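Beta-lactamase Mb2281c (Mycobacterium bovis, PDB 3I7J) is probably a serine-type hydrolase of the beta-lactamase family, expected to open beta-lactam rings or act on related bonds through an acyl-enzyme intermediate. Local coordinates at residues F36-V41 and V245-R250; E129-V134 and L156-G161; T135-G140 and G148-V153. All coordinates share one frame; numbering follows the deposited sequence.

Contact 1 (F36-V41 and V245-R250); sequences FALASV and VVLTAR
Phe36 lies across Leu247 and the backbone just after it, with CB, CG and CD2 on Leu247 and the outer carbons on the backbone that follows. Its CB sits 3.9 Å from Leu247 CD1. The first torsion sets CG beside the backbone N and anti to the carbonyl carbon (chi1 -74°), where CG, like CD2, lies against Leu247 CB. That CB stands above one face of the ring in a CH-pi contact, 20° off the normal. On one side Phe36 CD2 is 3.8 Å from Leu247 CB and touches Leu247 CD1 as well; on the other, CD1 approaches Thr248 O obliquely. Further out, Phe36 CE1 comes 3.9 Å from Ala249 N, again obliquely. Phe36 CZ reaches 3.8 Å from Leu247 O, and the ring thus covers peptide groups as well as carbon. The remaining branch of Leu247, CD2, packs against Leu38 CD2 at 3.8 Å. Water 1, in the ring plane at the edge of Phe36, lies 2.9 Å from Ala37 O and 3.2 Å from Thr248 O, close enough to link the two backbones. The Thr248 hydroxyl is engaged outside the contact: OG1 accepts from Arg250 N, forming an ST turn, and bonds to Gly231 O. Ser40 OG bonds to Tyr99 OH and weakly to Lys43 NZ, consistent with the SxxK motif of penicillin-recognising enzymes. The contact sets short strand 36-37 against the C-terminal end of strand 242-248 in the six-stranded sheet, with Ala16 of strand 15-21 also touching Phe36 and helix 153-164 packing against Leu247.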
loop_
_atom_site.group_PDB
_atom_site.type_symbol
_atom_site.label_atom_id
_atom_site.label_comp_id
_atom_site.label_asym_id
_atom_site.label_seq_id
_atom_site.Cartn_x
_atom_site.Cartn_y
_atom_site.Cartn_z
ATOM N N PHE A 36 -9.627 9.528 7.731
ATOM C CA PHE A 36 -10.091 8.140 7.732
ATOM C C PHE A 36 -9.016 7.198 8.295
ATOM O O PHE A 36 -7.816 7.459 8.163
ATOM C CB PHE A 36 -10.404 7.697 6.294
ATOM C CG PHE A 36 -11.672 8.278 5.716
ATOM C CD1 PHE A 36 -12.895 7.644 5.910
ATOM C CD2 PHE A 36 -11.638 9.432 4.935
ATOM C CE1 PHE A 36 -14.062 8.145 5.331
ATOM C CE2 PHE A 36 -12.799 9.943 4.351
ATOM C CZ PHE A 36 -14.013 9.297 4.549
ATOM N N ALA A 37 -9.435 6.105 8.925
ATOM C CA ALA A 37 -8.470 5.132 9.426
ATOM C C ALA A 37 -8.063 4.396 8.155
ATOM O O ALA A 37 -8.923 4.036 7.348
ATOM C CB ALA A 37 -9.131 4.163 10.414
ATOM N N LEU A 38 -6.769 4.166 7.971
ATOM C CA LEU A 38 -6.302 3.504 6.757
ATOM C C LEU A 38 -6.113 2.008 6.855
ATOM O O LEU A 38 -6.086 1.316 5.836
ATOM C CB LEU A 38 -4.977 4.111 6.309
ATOM C CG LEU A 38 -4.949 5.611 6.060
ATOM C CD1 LEU A 38 -3.609 5.965 5.438
ATOM C CD2 LEU A 38 -6.097 6.006 5.134
ATOM N N ALA A 39 -5.990 1.507 8.080
ATOM C CA ALA A 39 -5.748 0.084 8.297
ATOM C C ALA A 39 -4.523 -0.268 7.446
ATOM O O ALA A 39 -3.551 0.481 7.446
ATOM C CB ALA A 39 -6.970 -0.753 7.877
ATOM N N SER A 40 -4.574 -1.374 6.709
ATOM C CA SER A 40 -3.436 -1.794 5.884
ATOM C C SER A 40 -3.033 -0.857 4.749
ATOM O O SER A 40 -2.028 -1.088 4.075
ATOM C CB SER A 40 -3.678 -3.194 5.315
ATOM O OG SER A 40 -3.502 -4.168 6.317
ATOM N N VAL A 41 -3.819 0.184 4.506
ATOM C CA VAL A 41 -3.431 1.122 3.468
ATOM C C VAL A 41 -2.243 1.880 4.068
ATOM O O VAL A 41 -1.604 2.711 3.415
ATOM C CB VAL A 41 -4.593 2.086 3.100
ATOM C CG1 VAL A 41 -4.125 3.132 2.088
ATOM C CG2 VAL A 41 -5.750 1.276 2.493
ATOM N N VAL A 245 -7.857 6.426 -5.448
ATOM C CA VAL A 245 -7.856 6.366 -3.997
ATOM C C VAL A 245 -9.307 6.352 -3.525
ATOM O O VAL A 245 -10.096 7.210 -3.926
ATOM C CB VAL A 245 -7.165 7.602 -3.374
ATOM C CG1 VAL A 245 -7.492 7.680 -1.894
ATOM C CG2 VAL A 245 -5.646 7.516 -3.565
ATOM N N VAL A 246 -9.668 5.371 -2.703
ATOM C CA VAL A 246 -11.019 5.299 -2.152
ATOM C C VAL A 246 -10.964 5.021 -0.655
ATOM O O VAL A 246 -10.349 4.048 -0.216
ATOM C CB VAL A 246 -11.896 4.193 -2.813
ATOM C CG1 VAL A 246 -13.217 4.069 -2.055
ATOM C CG2 VAL A 246 -12.191 4.540 -4.272
ATOM N N LEU A 247 -11.606 5.888 0.120
ATOM C CA LEU A 247 -11.672 5.743 1.573
ATOM C C LEU A 247 -13.129 5.832 2.020
ATOM O O LEU A 247 -13.838 6.781 1.664
ATOM C CB LEU A 247 -10.857 6.841 2.266
ATOM C CG LEU A 247 -9.345 6.897 2.006
ATOM C CD1 LEU A 247 -8.749 8.059 2.795
ATOM C CD2 LEU A 247 -8.682 5.582 2.406
ATOM N N THR A 248 -13.571 4.833 2.781
ATOM C CA THR A 248 -14.936 4.786 3.295
ATOM C C THR A 248 -14.929 4.515 4.793
ATOM O O THR A 248 -13.924 4.072 5.362
ATOM C CB THR A 248 -15.781 3.673 2.641
ATOM O OG1 THR A 248 -15.508 2.416 3.280
ATOM C CG2 THR A 248 -15.472 3.566 1.157
ATOM N N ALA A 249 -16.070 4.785 5.421
ATOM C CA ALA A 249 -16.244 4.587 6.852
ATOM C C ALA A 249 -16.932 3.259 7.162
ATOM O O ALA A 249 -17.681 3.150 8.133
ATOM C CB ALA A 249 -17.052 5.744 7.436
ATOM N N ARG A 250 -16.692 2.254 6.329
ATOM C CA ARG A 250 -17.270 0.934 6.552
ATOM C C ARG A 250 -16.199 -0.128 6.340
ATOM O O ARG A 250 -15.549 -0.166 5.295
ATOM C CB ARG A 250 -18.439 0.673 5.601
ATOM C CG ARG A 250 -19.173 -0.627 5.911
ATOM C CD ARG A 250 -20.347 -0.877 4.972
ATOM N NE ARG A 250 -21.005 -2.140 5.283
ATOM C CZ ARG A 250 -22.007 -2.660 4.582
ATOM N NH1 ARG A 250 -22.483 -2.026 3.518
ATOM N NH2 ARG A 250 -22.535 -3.821 4.945
HETATM O O HOH W 1 -11.755 4.268 7.715
#

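Contact 2 (E129-V134 and L156-G161)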
loop_
_atom_site.group_PDB
_atom_site.type_symbol
_atom_site.label_atom_id
_atom_site.label_comp_id
_atom_site.label_asym_id
_atom_site.label_seq_id
_atom_site.Cartn_x
_atom_site.Cartn_y
_atom_site.Cartn_z
ATOM N N GLU A 129 6.094 14.911 5.086
ATOM C CA GLU A 129 6.534 16.298 5.064
ATOM C C GLU A 129 7.024 16.705 3.664
ATOM O O GLU A 129 6.627 17.744 3.136
ATOM C CB GLU A 129 7.642 16.473 6.111
ATOM C CG GLU A 129 7.975 17.896 6.516
ATOM C CD GLU A 129 8.574 18.708 5.387
ATOM O OE1 GLU A 129 9.448 18.179 4.658
ATOM O OE2 GLU A 129 8.183 19.885 5.236
ATOM N N PRO A 130 7.880 15.885 3.033
ATOM C CA PRO A 130 8.355 16.261 1.694
ATOM C C PRO A 130 7.243 16.393 0.651
ATOM O O PRO A 130 7.352 17.192 -0.280
ATOM C CB PRO A 130 9.344 15.145 1.345
ATOM C CG PRO A 130 9.875 14.730 2.695
ATOM C CD PRO A 130 8.600 14.702 3.533
ATOM N N LEU A 131 6.171 15.622 0.804
ATOM C CA LEU A 131 5.057 15.671 -0.145
ATOM C C LEU A 131 3.915 16.592 0.293
ATOM O O LEU A 131 2.909 16.707 -0.404
ATOM C CB LEU A 131 4.513 14.255 -0.384
ATOM C CG LEU A 131 5.456 13.291 -1.123
ATOM C CD1 LEU A 131 4.902 11.873 -1.146
ATOM C CD2 LEU A 131 5.664 13.796 -2.536
ATOM N N GLY A 132 4.064 17.238 1.445
ATOM C CA GLY A 132 3.020 18.126 1.926
ATOM C C GLY A 132 1.820 17.435 2.553
ATOM O O GLY A 132 0.736 18.016 2.609
HETATM N N MSE A 133 2.003 16.198 3.012
HETATM C CA MSE A 133 0.933 15.431 3.655
HETATM C C MSE A 133 0.793 15.829 5.119
HETATM O O MSE A 133 1.158 15.067 6.018
HETATM C CB MSE A 133 1.247 13.939 3.555
HETATM C CG MSE A 133 0.882 13.352 2.202
HETATM SE SE MSE A 133 1.849 11.739 1.674
HETATM C CE MSE A 133 2.081 12.217 -0.166
ATOM N N VAL A 134 0.229 17.008 5.361
ATOM C CA VAL A 134 0.095 17.512 6.723
ATOM C C VAL A 134 -1.064 16.973 7.567
ATOM O O VAL A 134 -1.259 17.391 8.709
ATOM C CB VAL A 134 0.061 19.067 6.724
ATOM C CG1 VAL A 134 1.364 19.600 6.144
ATOM C CG2 VAL A 134 -1.123 19.583 5.910
ATOM N N LEU A 156 -3.561 11.344 0.407
ATOM C CA LEU A 156 -3.283 10.120 -0.330
ATOM C C LEU A 156 -3.190 10.395 -1.820
ATOM O O LEU A 156 -2.483 9.692 -2.544
ATOM C CB LEU A 156 -4.352 9.067 -0.062
ATOM C CG LEU A 156 -4.312 8.419 1.316
ATOM C CD1 LEU A 156 -5.214 7.194 1.280
ATOM C CD2 LEU A 156 -2.882 7.997 1.678
ATOM N N ALA A 157 -3.910 11.419 -2.272
ATOM C CA ALA A 157 -3.905 11.808 -3.679
ATOM C C ALA A 157 -2.499 12.271 -4.047
ATOM O O ALA A 157 -1.986 11.943 -5.117
ATOM C CB ALA A 157 -4.906 12.934 -3.912
ATOM N N VAL A 158 -1.891 13.042 -3.149
ATOM C CA VAL A 158 -0.534 13.539 -3.332
ATOM C C VAL A 158 0.416 12.340 -3.333
ATOM O O VAL A 158 1.341 12.267 -4.144
ATOM C CB VAL A 158 -0.136 14.502 -2.181
ATOM C CG1 VAL A 158 1.324 14.904 -2.312
ATOM C CG2 VAL A 158 -1.030 15.741 -2.204
ATOM N N PHE A 159 0.178 11.396 -2.424
ATOM C CA PHE A 159 1.008 10.199 -2.328
ATOM C C PHE A 159 0.940 9.425 -3.638
ATOM O O PHE A 159 1.971 9.022 -4.188
ATOM C CB PHE A 159 0.549 9.313 -1.162
ATOM C CG PHE A 159 1.480 8.168 -0.872
ATOM C CD1 PHE A 159 2.796 8.403 -0.466
ATOM C CD2 PHE A 159 1.052 6.856 -1.011
ATOM C CE1 PHE A 159 3.673 7.346 -0.200
ATOM C CE2 PHE A 159 1.921 5.793 -0.748
ATOM C CZ PHE A 159 3.239 6.042 -0.341
ATOM N N ALA A 160 -0.276 9.239 -4.149
ATOM C CA ALA A 160 -0.470 8.525 -5.413
ATOM C C ALA A 160 0.348 9.198 -6.516
ATOM O O ALA A 160 0.804 8.540 -7.452
ATOM C CB ALA A 160 -1.956 8.515 -5.790
ATOM N N GLY A 161 0.529 10.512 -6.396
ATOM C CA GLY A 161 1.305 11.236 -7.384
ATOM C C GLY A 161 2.754 10.780 -7.355
ATOM O O GLY A 161 3.408 10.643 -8.391
#
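The helical bond from Ala160 N to Leu156 O, 2.8 Å, spans the turn that presents Val158 and Phe159 to Leu131 and Met133; between the two segments the contact itself is apolar. Val158 puts CG1 anti to its backbone N (chi1 174°), and this methyl lies 3.8 Å from Leu131 CB. Leu131 also extends its CD1 to the edge of the Phe159 ring, 4.1 Å from Phe159 CD1. Met133, present as selenomethionine, comes in beside Leu131. As modelled, its last torsion (chi3 -140°) puts CE beside Val158 CG1 and at the edge of the Phe159 ring, but CE is so close to the Phe159 backbone that its position is doubtful. The selenium stands obliquely to the Phe159 ring in a Met-aromatic contact, with Met133 SE 4.1 Å from Phe159 CD1. Between Leu131 and Met133 the chain leaves its helix through a Schellman motif, in which Gly132, at positive phi, bonds from its N to Glu129 O at 3.1 Å; an inverse gamma turn centred on Met133 follows. The contact packs the C-terminal end of helix 119-131 against helix 153-164, while Phe159 also reaches helix 42-56 at Pro44, Leu45 and Arg48, and Ala160 touches Ala243 of strand 242-248.

Contact 3 (T135-G140 and G148-V153); sequences TTRLDG and GATSTV
Arg137 and Thr150 form an antiparallel hydrogen-bonded pair, the centre of this hairpin: Arg137 N donates to Thr150 O at 3.0 Å, and Thr150 N donates to Arg137 O at 2.9 Å. Each carbonyl also receives a CA-H...O contact, Thr150 O from Thr136 CA and Arg137 O from Ala149 CA. Beside the pair, the hydroxyl of Ser151 reaches across, OG lying anti to its own backbone N (chi1 -170°), and donates to Thr136 OG1 at 2.7 Å. Thr136 OG1 is also hydrogen-bonded to Asp155 OD2, which bonds Thr135 N as well. Next along, Thr135 CG2 and Thr152 CG2 touch at 3.6 Å, their side chains crossing at about a right angle. Thr152 OG1 is committed elsewhere, capping the following helix at the N of Asp155. Toward the other end of the pairing, Leu138 lays CD1 on the Gly148-Ala149 peptide, 3.6 Å from Gly148 C. Beyond it water 3 bridges the strands, accepting from Asp139 N at 2.7 Å and donating to Asp139 OD2 and to Gly148 O. Arg137 and Asp139 form a salt bridge, NE to OD1 at 3.3 Å, whose hydrogen bonds are weak. In the three-stranded sheet, strand 149-151 is the middle one, with 137-138 along one edge and 36-37 along the other; Leu138 meets Phe119 and Leu123 of helix 119-131, and strand 149-151 leads through Thr152 into helix 153-164.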
loop_
_atom_site.group_PDB
_atom_site.type_symbol
_atom_site.label_atom_id
_atom_site.label_comp_id
_atom_site.label_asym_id
_atom_site.label_seq_id
_atom_site.Cartn_x
_atom_site.Cartn_y
_atom_site.Cartn_z
ATOM N N THR A 135 -1.826 16.033 7.027
ATOM C CA THR A 135 -2.925 15.465 7.794
ATOM C C THR A 135 -2.809 13.941 7.777
ATOM O O THR A 135 -3.806 13.212 7.819
ATOM C CB THR A 135 -4.279 15.914 7.226
ATOM O OG1 THR A 135 -4.250 17.332 7.030
ATOM C CG2 THR A 135 -5.404 15.584 8.190
ATOM N N THR A 136 -1.568 13.472 7.706
ATOM C CA THR A 136 -1.270 12.047 7.701
ATOM C C THR A 136 -0.362 11.740 8.881
ATOM O O THR A 136 0.643 12.416 9.090
ATOM C CB THR A 136 -0.530 11.622 6.421
ATOM O OG1 THR A 136 -1.375 11.829 5.282
ATOM C CG2 THR A 136 -0.150 10.157 6.503
ATOM N N ARG A 137 -0.709 10.728 9.661
ATOM C CA ARG A 137 0.133 10.385 10.791
ATOM C C ARG A 137 0.019 8.932 11.209
ATOM O O ARG A 137 -0.962 8.248 10.914
ATOM C CB ARG A 137 -0.187 11.297 11.975
ATOM C CG ARG A 137 -1.610 11.190 12.484
ATOM C CD ARG A 137 -1.872 12.270 13.522
ATOM N NE ARG A 137 -0.826 12.290 14.541
ATOM C CZ ARG A 137 -0.729 13.203 15.502
ATOM N NH1 ARG A 137 -1.622 14.182 15.582
ATOM N NH2 ARG A 137 0.268 13.139 16.378
ATOM N N LEU A 138 1.053 8.470 11.895
ATOM C CA LEU A 138 1.115 7.110 12.389
ATOM C C LEU A 138 1.494 7.155 13.866
ATOM O O LEU A 138 2.650 7.410 14.211
ATOM C CB LEU A 138 2.165 6.314 11.611
ATOM C CG LEU A 138 2.516 4.932 12.168
ATOM C CD1 LEU A 138 1.340 3.993 11.987
ATOM C CD2 LEU A 138 3.750 4.381 11.460
ATOM N N ASP A 139 0.517 6.926 14.733
ATOM C CA ASP A 139 0.754 6.919 16.169
ATOM C C ASP A 139 0.770 5.466 16.624
ATOM O O ASP A 139 0.120 4.616 16.019
ATOM C CB ASP A 139 -0.368 7.649 16.911
ATOM C CG ASP A 139 -0.579 9.061 16.413
ATOM O OD1 ASP A 139 0.403 9.831 16.362
ATOM O OD2 ASP A 139 -1.737 9.401 16.080
ATOM N N GLY A 140 1.505 5.179 17.689
ATOM C CA GLY A 140 1.545 3.817 18.184
ATOM C C GLY A 140 2.894 3.161 18.027
ATOM O O GLY A 140 3.125 2.077 18.558
ATOM N N GLY A 148 -1.798 1.290 11.609
ATOM C CA GLY A 148 -2.217 2.424 12.416
ATOM C C GLY A 148 -2.207 3.816 11.828
ATOM O O GLY A 148 -2.437 4.779 12.552
ATOM N N ALA A 149 -1.946 3.946 10.535
ATOM C CA ALA A 149 -1.923 5.271 9.936
ATOM C C ALA A 149 -3.322 5.848 9.716
ATOM O O ALA A 149 -4.309 5.129 9.525
ATOM C CB ALA A 149 -1.159 5.242 8.624
ATOM N N THR A 150 -3.371 7.169 9.758
ATOM C CA THR A 150 -4.582 7.942 9.577
ATOM C C THR A 150 -4.251 8.968 8.484
ATOM O O THR A 150 -3.150 9.512 8.463
ATOM C CB THR A 150 -4.940 8.645 10.920
ATOM O OG1 THR A 150 -5.885 7.847 11.641
ATOM C CG2 THR A 150 -5.490 10.007 10.694
ATOM N N SER A 151 -5.187 9.228 7.576
ATOM C CA SER A 151 -4.932 10.178 6.501
ATOM C C SER A 151 -6.225 10.645 5.834
ATOM O O SER A 151 -7.325 10.278 6.257
ATOM C CB SER A 151 -4.000 9.533 5.462
ATOM O OG SER A 151 -3.544 10.480 4.514
ATOM N N THR A 152 -6.076 11.454 4.785
ATOM C CA THR A 152 -7.205 12.008 4.029
ATOM C C THR A 152 -7.043 11.679 2.556
ATOM O O THR A 152 -5.950 11.342 2.116
ATOM C CB THR A 152 -7.233 13.540 4.138
ATOM O OG1 THR A 152 -6.043 14.072 3.534
ATOM C CG2 THR A 152 -7.292 13.978 5.596
ATOM N N VAL A 153 -8.122 11.782 1.783
ATOM C CA VAL A 153 -8.016 11.491 0.357
ATOM C C VAL A 153 -7.072 12.491 -0.318
ATOM O O VAL A 153 -6.338 12.132 -1.240
ATOM C CB VAL A 153 -9.400 11.517 -0.336
ATOM C CG1 VAL A 153 -9.239 11.324 -1.846
ATOM C CG2 VAL A 153 -10.269 10.401 0.230
HETATM O O HOH W 2 -2.227 3.884 15.693
HETATM O O HOH W 3 -2.130 7.216 14.194
#

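Contact 3 is nested along the chain within contact 2, and both lie inside the loop closed by contact 1. Contacts 1 and 3, with centres about 10 Å apart, share the small sheet: Phe36 N to Ser151 O (2.8 Å) and Leu38 N to Ala149 O (3.1 Å) are probable hydrogen bonds. Leu156, in segment 156-161, joins that helix to contacts 1 and 3, its CD1 lying 3.9 Å from Leu247 CD1 and its CD2 3.8 Å from Ser151 OG. The probable catalytic region lies at the far end of segment 36-41, where Ser40 follows the small sheet; Thr42, directly after that segment, bonds through OG1 to Ala39 O and Ala149 N, tying contact 3 to it.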